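Local coordinates for protein Asp (Solanum tuberosum, PDB 3RFI) that forms the saposin-like insert of a potato aspartic protease and, as in other members of the saposin-like family, probably interacts with membrane lipids, at residues Glu10-Val15 against Tyr99-Cys104; Ile22-Val27 against Gly91-Val96; Arg31-Cys36 against Ala75-Val80. All coordinates share one frame; numbering follows the deposited sequence. Where two conformers were deposited one is given.

Contact 1: Glu10-Val15 against Tyr99-Cys104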
loop_
_atom_site.group_PDB
_atom_site.type_symbol
_atom_site.label_atom_id
_atom_site.label_comp_id
_atom_site.label_asym_id
_atom_site.label_seq_id
_atom_site.Cartn_x
_atom_site.Cartn_y
_atom_site.Cartn_z
ATOM N N GLU A 10 19.832 -3.891 -6.490
ATOM C CA GLU A 10 19.100 -4.287 -5.291
ATOM C C GLU A 10 17.657 -3.762 -5.294
ATOM O O GLU A 10 16.740 -4.459 -4.878
ATOM C CB GLU A 10 19.835 -3.798 -4.018
ATOM C CG GLU A 10 21.064 -4.606 -3.706
ATOM C CD GLU A 10 20.725 -6.001 -3.244
ATOM O OE1 GLU A 10 20.630 -6.886 -4.104
ATOM O OE2 GLU A 10 20.553 -6.209 -2.031
ATOM N N CYS A 11 17.479 -2.526 -5.754
ATOM C CA CYS A 11 16.157 -1.972 -5.963
ATOM C C CYS A 11 15.364 -2.820 -6.952
ATOM O O CYS A 11 14.238 -3.183 -6.679
ATOM C CB CYS A 11 16.271 -0.542 -6.538
ATOM S SG CYS A 11 14.660 0.306 -6.552
ATOM N N LYS A 12 15.973 -3.124 -8.095
ATOM C CA LYS A 12 15.307 -3.969 -9.090
ATOM C C LYS A 12 14.993 -5.359 -8.616
ATOM O O LYS A 12 13.943 -5.899 -8.970
ATOM C CB LYS A 12 16.047 -3.994 -10.415
ATOM C CG LYS A 12 15.844 -2.691 -11.188
ATOM C CD LYS A 12 16.602 -2.757 -12.509
ATOM C CE LYS A 12 16.979 -1.380 -13.014
ATOM N NZ LYS A 12 18.126 -1.431 -13.996
ATOM N N THR A 13 15.866 -5.907 -7.785
ATOM C CA THR A 13 15.625 -7.212 -7.190
ATOM C C THR A 13 14.424 -7.149 -6.284
ATOM O O THR A 13 13.545 -8.013 -6.343
ATOM C CB THR A 13 16.845 -7.702 -6.438
ATOM O OG1 THR A 13 17.884 -7.883 -7.413
ATOM C CG2 THR A 13 16.574 -9.067 -5.752
ATOM N N ILE A 14 14.358 -6.089 -5.471
ATOM C CA ILE A 14 13.194 -5.902 -4.659
ATOM C C ILE A 14 11.936 -5.941 -5.541
ATOM O O ILE A 14 10.987 -6.666 -5.246
ATOM C CB ILE A 14 13.234 -4.545 -3.879
ATOM C CG1 ILE A 14 14.245 -4.590 -2.724
ATOM C CG2 ILE A 14 11.818 -4.122 -3.443
ATOM C CD1 ILE A 14 13.930 -5.597 -1.576
ATOM N N VAL A 15 11.891 -5.129 -6.593
ATOM C CA VAL A 15 10.659 -5.072 -7.368
ATOM C C VAL A 15 10.363 -6.444 -8.032
ATOM O O VAL A 15 9.244 -6.973 -7.913
ATOM C CB VAL A 15 10.691 -3.914 -8.426
ATOM C CG1 VAL A 15 9.375 -3.866 -9.227
ATOM C CG2 VAL A 15 10.939 -2.561 -7.748
ATOM N N TYR A 99 5.976 2.111 -11.342
ATOM C CA TYR A 99 6.501 3.384 -10.785
ATOM C C TYR A 99 7.812 3.192 -10.008
ATOM O O TYR A 99 8.794 3.937 -10.198
ATOM C CB TYR A 99 5.447 3.966 -9.825
ATOM C CG TYR A 99 5.840 5.265 -9.197
ATOM C CD1 TYR A 99 6.380 5.294 -7.926
ATOM C CD2 TYR A 99 5.672 6.473 -9.892
ATOM C CE1 TYR A 99 6.707 6.484 -7.322
ATOM C CE2 TYR A 99 5.998 7.672 -9.320
ATOM C CZ TYR A 99 6.537 7.672 -8.024
ATOM O OH TYR A 99 6.890 8.856 -7.454
ATOM N N VAL A 100 7.817 2.229 -9.099
ATOM C CA VAL A 100 9.000 1.940 -8.274
ATOM C C VAL A 100 10.149 1.475 -9.167
ATOM O O VAL A 100 11.297 1.914 -9.001
ATOM C CB VAL A 100 8.706 0.856 -7.260
ATOM C CG1 VAL A 100 9.995 0.445 -6.507
ATOM C CG2 VAL A 100 7.585 1.357 -6.316
ATOM N N ASN A 101 9.828 0.586 -10.104
ATOM C CA ASN A 101 10.853 0.090 -10.967
ATOM C C ASN A 101 11.515 1.231 -11.775
ATOM O O ASN A 101 12.729 1.240 -11.948
ATOM C CB ASN A 101 10.241 -0.935 -11.932
ATOM C CG ASN A 101 11.284 -1.822 -12.531
ATOM O OD1 ASN A 101 12.116 -2.381 -11.800
ATOM N ND2 ASN A 101 11.276 -1.957 -13.863
ATOM N N GLN A 102 10.699 2.158 -12.311
ATOM C CA GLN A 102 11.252 3.267 -13.070
ATOM C C GLN A 102 12.193 4.090 -12.168
ATOM O O GLN A 102 13.177 4.606 -12.633
ATOM C CB GLN A 102 10.141 4.166 -13.633
ATOM C CG GLN A 102 9.276 3.484 -14.718
ATOM C CD GLN A 102 9.922 3.374 -16.105
ATOM O OE1 GLN A 102 11.140 3.171 -16.252
ATOM N NE2 GLN A 102 9.074 3.495 -17.162
ATOM N N LEU A 103 11.862 4.226 -10.886
ATOM C CA LEU A 103 12.745 4.897 -9.914
ATOM C C LEU A 103 14.028 4.107 -9.605
ATOM O O LEU A 103 15.102 4.710 -9.510
ATOM C CB LEU A 103 11.976 5.254 -8.631
ATOM C CG LEU A 103 11.070 6.453 -8.852
ATOM C CD1 LEU A 103 9.948 6.420 -7.790
ATOM C CD2 LEU A 103 11.864 7.781 -8.763
ATOM N N CYS A 104 13.939 2.771 -9.492
ATOM C CA CYS A 104 15.141 1.953 -9.350
ATOM C C CYS A 104 16.116 2.305 -10.457
ATOM O O CYS A 104 17.325 2.388 -10.209
ATOM C CB CYS A 104 14.853 0.458 -9.527
ATOM S SG CYS A 104 13.781 -0.161 -8.295
HETATM O O HOH W 1 12.764 -4.963 -11.357
#

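Contact 2: Ile22-Val27 against Gly91-Val96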
loop_
_atom_site.group_PDB
_atom_site.type_symbol
_atom_site.label_atom_id
_atom_site.label_comp_id
_atom_site.label_asym_id
_atom_site.label_seq_id
_atom_site.Cartn_x
_atom_site.Cartn_y
_atom_site.Cartn_z
ATOM N N ILE A 22 5.746 -7.416 -1.257
ATOM C CA ILE A 22 5.828 -6.235 -0.425
ATOM C C ILE A 22 4.562 -5.395 -0.538
ATOM O O ILE A 22 4.033 -4.936 0.479
ATOM C CB ILE A 22 7.086 -5.407 -0.767
ATOM C CG1 ILE A 22 8.363 -6.246 -0.446
ATOM C CG2 ILE A 22 6.987 -3.947 -0.245
ATOM C CD1 ILE A 22 9.689 -5.674 -1.049
ATOM N N TRP A 23 4.097 -5.188 -1.761
ATOM C CA TRP A 23 2.884 -4.436 -1.981
ATOM C C TRP A 23 1.736 -5.114 -1.264
ATOM O O TRP A 23 0.914 -4.440 -0.660
ATOM C CB TRP A 23 2.538 -4.422 -3.469
ATOM C CG TRP A 23 1.255 -3.760 -3.748
ATOM C CD1 TRP A 23 0.104 -4.329 -4.255
ATOM C CD2 TRP A 23 0.990 -2.375 -3.573
ATOM N NE1 TRP A 23 -0.887 -3.343 -4.385
ATOM C CE2 TRP A 23 -0.359 -2.145 -3.958
ATOM C CE3 TRP A 23 1.754 -1.299 -3.074
ATOM C CZ2 TRP A 23 -0.934 -0.866 -3.934
ATOM C CZ3 TRP A 23 1.170 -0.062 -3.023
ATOM C CH2 TRP A 23 -0.147 0.145 -3.430
ATOM N N ASP A 24 1.657 -6.441 -1.344
ATOM C CA ASP A 24 0.587 -7.151 -0.633
ATOM C C ASP A 24 0.571 -6.856 0.874
ATOM O O ASP A 24 -0.483 -6.641 1.526
ATOM C CB ASP A 24 0.698 -8.630 -0.911
ATOM C CG ASP A 24 0.211 -8.987 -2.346
ATOM O OD1 ASP A 24 0.278 -10.167 -2.686
ATOM O OD2 ASP A 24 -0.205 -8.086 -3.133
ATOM N N LEU A 25 1.768 -6.821 1.416
ATOM C CA LEU A 25 1.975 -6.565 2.811
ATOM C C LEU A 25 1.678 -5.122 3.163
ATOM O O LEU A 25 1.192 -4.885 4.236
ATOM C CB LEU A 25 3.402 -6.949 3.256
ATOM C CG LEU A 25 3.652 -8.466 3.228
ATOM C CD1 LEU A 25 5.160 -8.764 3.201
ATOM C CD2 LEU A 25 2.960 -9.225 4.387
ATOM N N LEU A 26 1.997 -4.190 2.277
ATOM C CA LEU A 26 1.743 -2.780 2.502
ATOM C C LEU A 26 0.228 -2.672 2.606
ATOM O O LEU A 26 -0.276 -2.096 3.548
ATOM C CB LEU A 26 2.266 -1.910 1.336
ATOM C CG LEU A 26 2.146 -0.392 1.390
ATOM C CD1 LEU A 26 3.076 0.180 0.300
ATOM C CD2 LEU A 26 0.688 -0.024 1.030
ATOM N N VAL A 27 -0.454 -3.239 1.627
ATOM C CA VAL A 27 -1.884 -3.210 1.549
ATOM C C VAL A 27 -2.518 -3.880 2.800
ATOM O O VAL A 27 -3.388 -3.277 3.465
ATOM C CB VAL A 27 -2.389 -3.796 0.227
ATOM C CG1 VAL A 27 -3.944 -3.808 0.192
ATOM C CG2 VAL A 27 -1.908 -2.949 -0.947
ATOM N N GLY A 91 -4.398 -3.594 -11.917
ATOM C CA GLY A 91 -3.980 -2.311 -12.444
ATOM C C GLY A 91 -3.221 -1.472 -11.428
ATOM O O GLY A 91 -2.196 -0.898 -11.743
ATOM N N THR A 92 -3.733 -1.389 -10.202
ATOM C CA THR A 92 -3.127 -0.535 -9.204
ATOM C C THR A 92 -1.743 -1.067 -8.774
ATOM O O THR A 92 -0.769 -0.321 -8.756
ATOM C CB THR A 92 -4.059 -0.377 -8.016
ATOM O OG1 THR A 92 -5.251 0.269 -8.468
ATOM C CG2 THR A 92 -3.379 0.422 -6.867
ATOM N N LYS A 93 -1.692 -2.354 -8.442
ATOM C CA LYS A 93 -0.458 -3.060 -8.132
ATOM C C LYS A 93 0.553 -2.858 -9.237
ATOM O O LYS A 93 1.688 -2.489 -8.960
ATOM C CB LYS A 93 -0.737 -4.561 -7.946
ATOM C CG LYS A 93 0.534 -5.432 -7.938
ATOM C CD LYS A 93 0.236 -6.900 -8.367
ATOM C CE LYS A 93 -1.035 -7.440 -7.686
ATOM N NZ LYS A 93 -0.939 -8.881 -7.363
ATOM N N GLU A 94 0.147 -3.073 -10.490
ATOM C CA GLU A 94 1.107 -3.043 -11.601
ATOM C C GLU A 94 1.632 -1.602 -11.795
ATOM O O GLU A 94 2.809 -1.392 -12.109
ATOM C CB GLU A 94 0.492 -3.580 -12.895
ATOM C CG GLU A 94 0.010 -5.075 -12.840
ATOM C CD GLU A 94 -0.840 -5.490 -14.083
ATOM O OE1 GLU A 94 -0.843 -4.753 -15.094
ATOM O OE2 GLU A 94 -1.533 -6.541 -14.054
ATOM N N LYS A 95 0.752 -0.621 -11.592
ATOM C CA LYS A 95 1.121 0.794 -11.725
ATOM C C LYS A 95 2.152 1.115 -10.635
ATOM O O LYS A 95 3.140 1.811 -10.867
ATOM C CB LYS A 95 -0.145 1.645 -11.510
ATOM C CG LYS A 95 0.008 3.155 -11.630
ATOM C CD LYS A 95 -1.368 3.731 -12.014
ATOM C CE LYS A 95 -1.536 5.159 -11.557
ATOM N NZ LYS A 95 -0.628 6.067 -12.324
ATOM N N VAL A 96 1.926 0.598 -9.439
ATOM C CA VAL A 96 2.791 0.949 -8.349
ATOM C C VAL A 96 4.146 0.300 -8.565
ATOM O O VAL A 96 5.161 0.963 -8.405
ATOM C CB VAL A 96 2.247 0.482 -7.016
ATOM C CG1 VAL A 96 3.307 0.680 -5.909
ATOM C CG2 VAL A 96 1.025 1.309 -6.656
HETATM O O HOH W 2 -1.146 -10.823 -4.708
#

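Contact 3: Arg31-Cys36 against Ala75-Val80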
loop_
_atom_site.group_PDB
_atom_site.type_symbol
_atom_site.label_atom_id
_atom_site.label_comp_id
_atom_site.label_asym_id
_atom_site.label_seq_id
_atom_site.Cartn_x
_atom_site.Cartn_y
_atom_site.Cartn_z
ATOM N N ARG A 31 -4.547 -0.623 8.735
ATOM C CA ARG A 31 -5.549 -1.003 9.737
ATOM C C ARG A 31 -6.608 0.050 9.737
ATOM O O ARG A 31 -6.333 1.154 10.134
ATOM C CB ARG A 31 -4.929 -1.118 11.132
ATOM C CG ARG A 31 -4.005 -2.352 11.275
ATOM C CD ARG A 31 -3.034 -2.170 12.444
ATOM N NE ARG A 31 -2.223 -0.940 12.348
ATOM C CZ ARG A 31 -0.955 -0.828 12.770
ATOM N NH1 ARG A 31 -0.310 -1.875 13.305
ATOM N NH2 ARG A 31 -0.319 0.336 12.649
ATOM N N PRO A 32 -7.812 -0.284 9.235
ATOM C CA PRO A 32 -8.900 0.689 9.117
ATOM C C PRO A 32 -9.087 1.394 10.426
ATOM O O PRO A 32 -9.301 2.592 10.451
ATOM C CB PRO A 32 -10.113 -0.223 8.827
ATOM C CG PRO A 32 -9.484 -1.186 7.913
ATOM C CD PRO A 32 -8.217 -1.588 8.671
ATOM N N ASP A 33 -9.043 0.662 11.527
ATOM C CA ASP A 33 -9.280 1.329 12.798
ATOM C C ASP A 33 -8.263 2.382 13.197
ATOM O O ASP A 33 -8.607 3.427 13.767
ATOM C CB ASP A 33 -9.574 0.351 13.930
ATOM C CG ASP A 33 -8.423 -0.565 14.260
ATOM O OD1 ASP A 33 -8.520 -1.190 15.325
ATOM O OD2 ASP A 33 -7.448 -0.717 13.484
ATOM N N GLN A 34 -7.017 2.111 12.857
ATOM C CA GLN A 34 -5.906 3.004 13.151
ATOM C C GLN A 34 -5.992 4.219 12.248
ATOM O O GLN A 34 -5.775 5.338 12.695
ATOM C CB GLN A 34 -4.596 2.271 12.838
ATOM C CG GLN A 34 -3.554 2.613 13.728
ATOM C CD GLN A 34 -3.922 2.326 15.188
ATOM O OE1 GLN A 34 -4.201 1.173 15.588
ATOM N NE2 GLN A 34 -3.917 3.383 15.992
ATOM N N VAL A 35 -6.271 3.977 10.972
ATOM C CA VAL A 35 -6.363 5.053 9.997
ATOM C C VAL A 35 -7.545 5.939 10.408
ATOM O O VAL A 35 -7.403 7.146 10.499
ATOM C CB VAL A 35 -6.652 4.517 8.586
ATOM C CG1 VAL A 35 -6.928 5.683 7.655
ATOM C CG2 VAL A 35 -5.444 3.814 8.027
ATOM N N CYS A 36 -8.673 5.309 10.733
ATOM C CA CYS A 36 -9.871 6.053 11.183
ATOM C C CYS A 36 -9.700 6.789 12.501
ATOM O O CYS A 36 -10.239 7.879 12.680
ATOM C CB CYS A 36 -11.015 5.079 11.221
ATOM S SG CYS A 36 -11.405 4.700 9.474
ATOM N N ALA A 75 -18.386 3.756 9.239
ATOM C CA ALA A 75 -18.335 4.099 7.805
ATOM C C ALA A 75 -16.912 4.349 7.371
ATOM O O ALA A 75 -16.508 3.930 6.272
ATOM C CB ALA A 75 -19.265 5.353 7.503
ATOM N N CYS A 76 -16.131 5.005 8.209
ATOM C CA CYS A 76 -14.764 5.235 7.875
ATOM C C CYS A 76 -14.069 3.873 7.702
ATOM O O CYS A 76 -13.256 3.704 6.802
ATOM C CB CYS A 76 -14.066 5.971 9.045
ATOM S SG CYS A 76 -12.331 6.364 8.729
ATOM N N GLU A 77 -14.260 2.957 8.645
ATOM C CA GLU A 77 -13.535 1.706 8.558
ATOM C C GLU A 77 -13.963 0.929 7.274
ATOM O O GLU A 77 -13.125 0.339 6.617
ATOM C CB GLU A 77 -13.862 0.844 9.751
ATOM C CG GLU A 77 -12.999 1.335 10.961
ATOM C CD GLU A 77 -13.382 0.737 12.280
ATOM O OE1 GLU A 77 -12.541 0.828 13.197
ATOM O OE2 GLU A 77 -14.510 0.235 12.432
ATOM N N MET A 78 -15.240 0.970 6.951
ATOM C CA MET A 78 -15.746 0.380 5.689
ATOM C C MET A 78 -15.080 1.029 4.518
ATOM O O MET A 78 -14.643 0.299 3.617
ATOM C CB MET A 78 -17.252 0.551 5.557
ATOM C CG MET A 78 -18.086 -0.484 6.210
ATOM S SD MET A 78 -19.829 -0.076 6.364
ATOM C CE MET A 78 -19.964 1.302 5.248
ATOM N N ALA A 79 -14.956 2.373 4.526
ATOM C CA ALA A 79 -14.276 3.056 3.459
ATOM C C ALA A 79 -12.807 2.596 3.350
ATOM O O ALA A 79 -12.359 2.408 2.241
ATOM C CB ALA A 79 -14.363 4.572 3.562
ATOM N N VAL A 80 -12.081 2.455 4.468
ATOM C CA VAL A 80 -10.675 2.019 4.442
ATOM C C VAL A 80 -10.566 0.584 3.925
ATOM O O VAL A 80 -9.710 0.293 3.110
ATOM C CB VAL A 80 -9.945 2.160 5.799
ATOM C CG1 VAL A 80 -8.491 1.584 5.749
ATOM C CG2 VAL A 80 -9.895 3.697 6.174
#

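Contact 1: Glu10-Val15 against Tyr99-Cys104
C11 and C104 are joined by a disulfide of 2.0 Å between their SG atoms, and this covalent bridge ties together two nearly antiparallel helices, 164° apart in direction, a disulfide-linked helix pair of the saposin-like fold. SG of C11 stands anti to the backbone N (chi1 -170°), SG of C104 anti to the carbonyl carbon. One turn on, V15 supplies the bump. Its CG2 enters the hollow between V100 and the bridge, tightly packed at 3.4 Å from CG1 of V100 and 3.8 Å from SG of C104, while CG1 lies near CB and OD1 of N101. An alanine at V15 would probably leave a gap beside CG1 of V100 and SG of C104 and take the packing of CG1 off N101. On the outer flank CG of K12 lies 3.7 Å from CB of C104, and one water donates to both O of K12 and OD1 of N101, at 2.8 Å from the former, linking the two helices through water. The pair joins the first part of helix 6-29 to the C-terminal end of helix 90-104, where OG of S8 is hydrogen-bonded to O of C104 and the side chain of C11 also touches I107.

Contact 2: Ile22-Val27 against Gly91-Val96
The indole of W23 reaches across to helix 90-104 and meets V96, K93 and T92, bridging two helices whose segment axes come no closer than 11.2 Å. In the saposin-like domain this joins helix 6-29 to helix 90-104. CG of W23 is anti to the backbone N (chi1 175°), which carries the ring out from its helix. V96 covers one face: CG2 lies 4.0 Å from the centroid of the six-membered ring, a CH-pi contact, and CG1 sits 3.7 Å from CZ3, so both methyls bear on the benzo half. V27 of the same helix as W23 lies against the opposite face, its CG2 offset toward the rim. The pyrrole half belongs to K93, whose CA makes an off-centre CH-pi contact and whose CB stands 3.8 Å from NE1. CG2 of T92 approaches CZ2 obliquely at 4.0 Å. Beyond CG the K93 chain bends at chi3 (-44°) and again at chi4, and its NZ ends 4.4 Å from OD2 of D24, too far for a salt bridge. A water partly spans this gap, donating to OD1 of D24 at 2.6 Å and accepting a weak bond from NZ; E20 and E90 are further long, weak ion partners of the same ammonium group. NE1 of W23 gives its hydrogen to O of L87 and OG1 of T92 is hydrogen-bonded to OE1 of Q86, so both polar groups have partners on helix 71-87. The contact is therefore held by apolar and CH-pi packing of one buried indole, whereas the charges at its outer margin act through water and at long range and would probably add only a modest electrostatic attraction.

Contact 3: Arg31-Cys36 against Ala75-Val80
P32 and C36, one turn apart on the short helix 32-38, pack against C76, E77 and V80 in a disulfide-linked helix pair of the saposin-like fold, the two segments running at 120° to each other. The tight part gathers round V80 and the bridge. SG of C36 joins SG of C76 at 2.0 Å with a chi3 of -92°, close to the perpendicular turn a disulfide prefers. V80 sends its two methyls to different partners: CG1 comes 3.5 Å from CA of P32 and also meets CG of the proline ring, while CG2 lies 3.8 Å from SG of C36 and touches CG1 of V35. V80 thus fills the hollow between P32, V35 and C36, its CG1, anti to the backbone N (chi1 176°), turned to P32 and its CG2 to V35 and C36. The proline ring is flanked further by V81 and Q84 of helix 71-87, V80 touches V30 in the linker after helix 6-29, and L41 and C42 of the following loop pack on the bridge and on E77.

The other side is looser and polar. E77 is extended beyond CG; CG lies 3.9 Å from CB of P32, and the chain carries OE1 to the CA and CB of D33, an exposed residue. No hydrogen bond or salt bridge spans the two segments here, and the two acidic groups are likely to repel each other mildly, OD1 of D33 and OE1 of E77 standing 5.0 Å apart. Where this flank does close up, it is through carbon and oxygen: OE1 of E77 lies 3.1 Å from CB of D33.

Helix 6-29 and helix 90-104 meet in both contact 1 and contact 2, whose centres are 13 Å apart and which touch through I14 and I22. Contact 3 joins helix 32-38 to helix 71-87; its centre lies about 30 Å from that of contact 1, on the opposite side of the chain's centre, and 19 Å from that of contact 2. Along the chain the three are nested, contact 3 inside contact 2 and contact 2 inside contact 1. Disulfides thus tie the outermost and the innermost of these three contacts, with a tryptophan-centred contact between them, consistent with the disulfide-braced helical build of saposin-like domains.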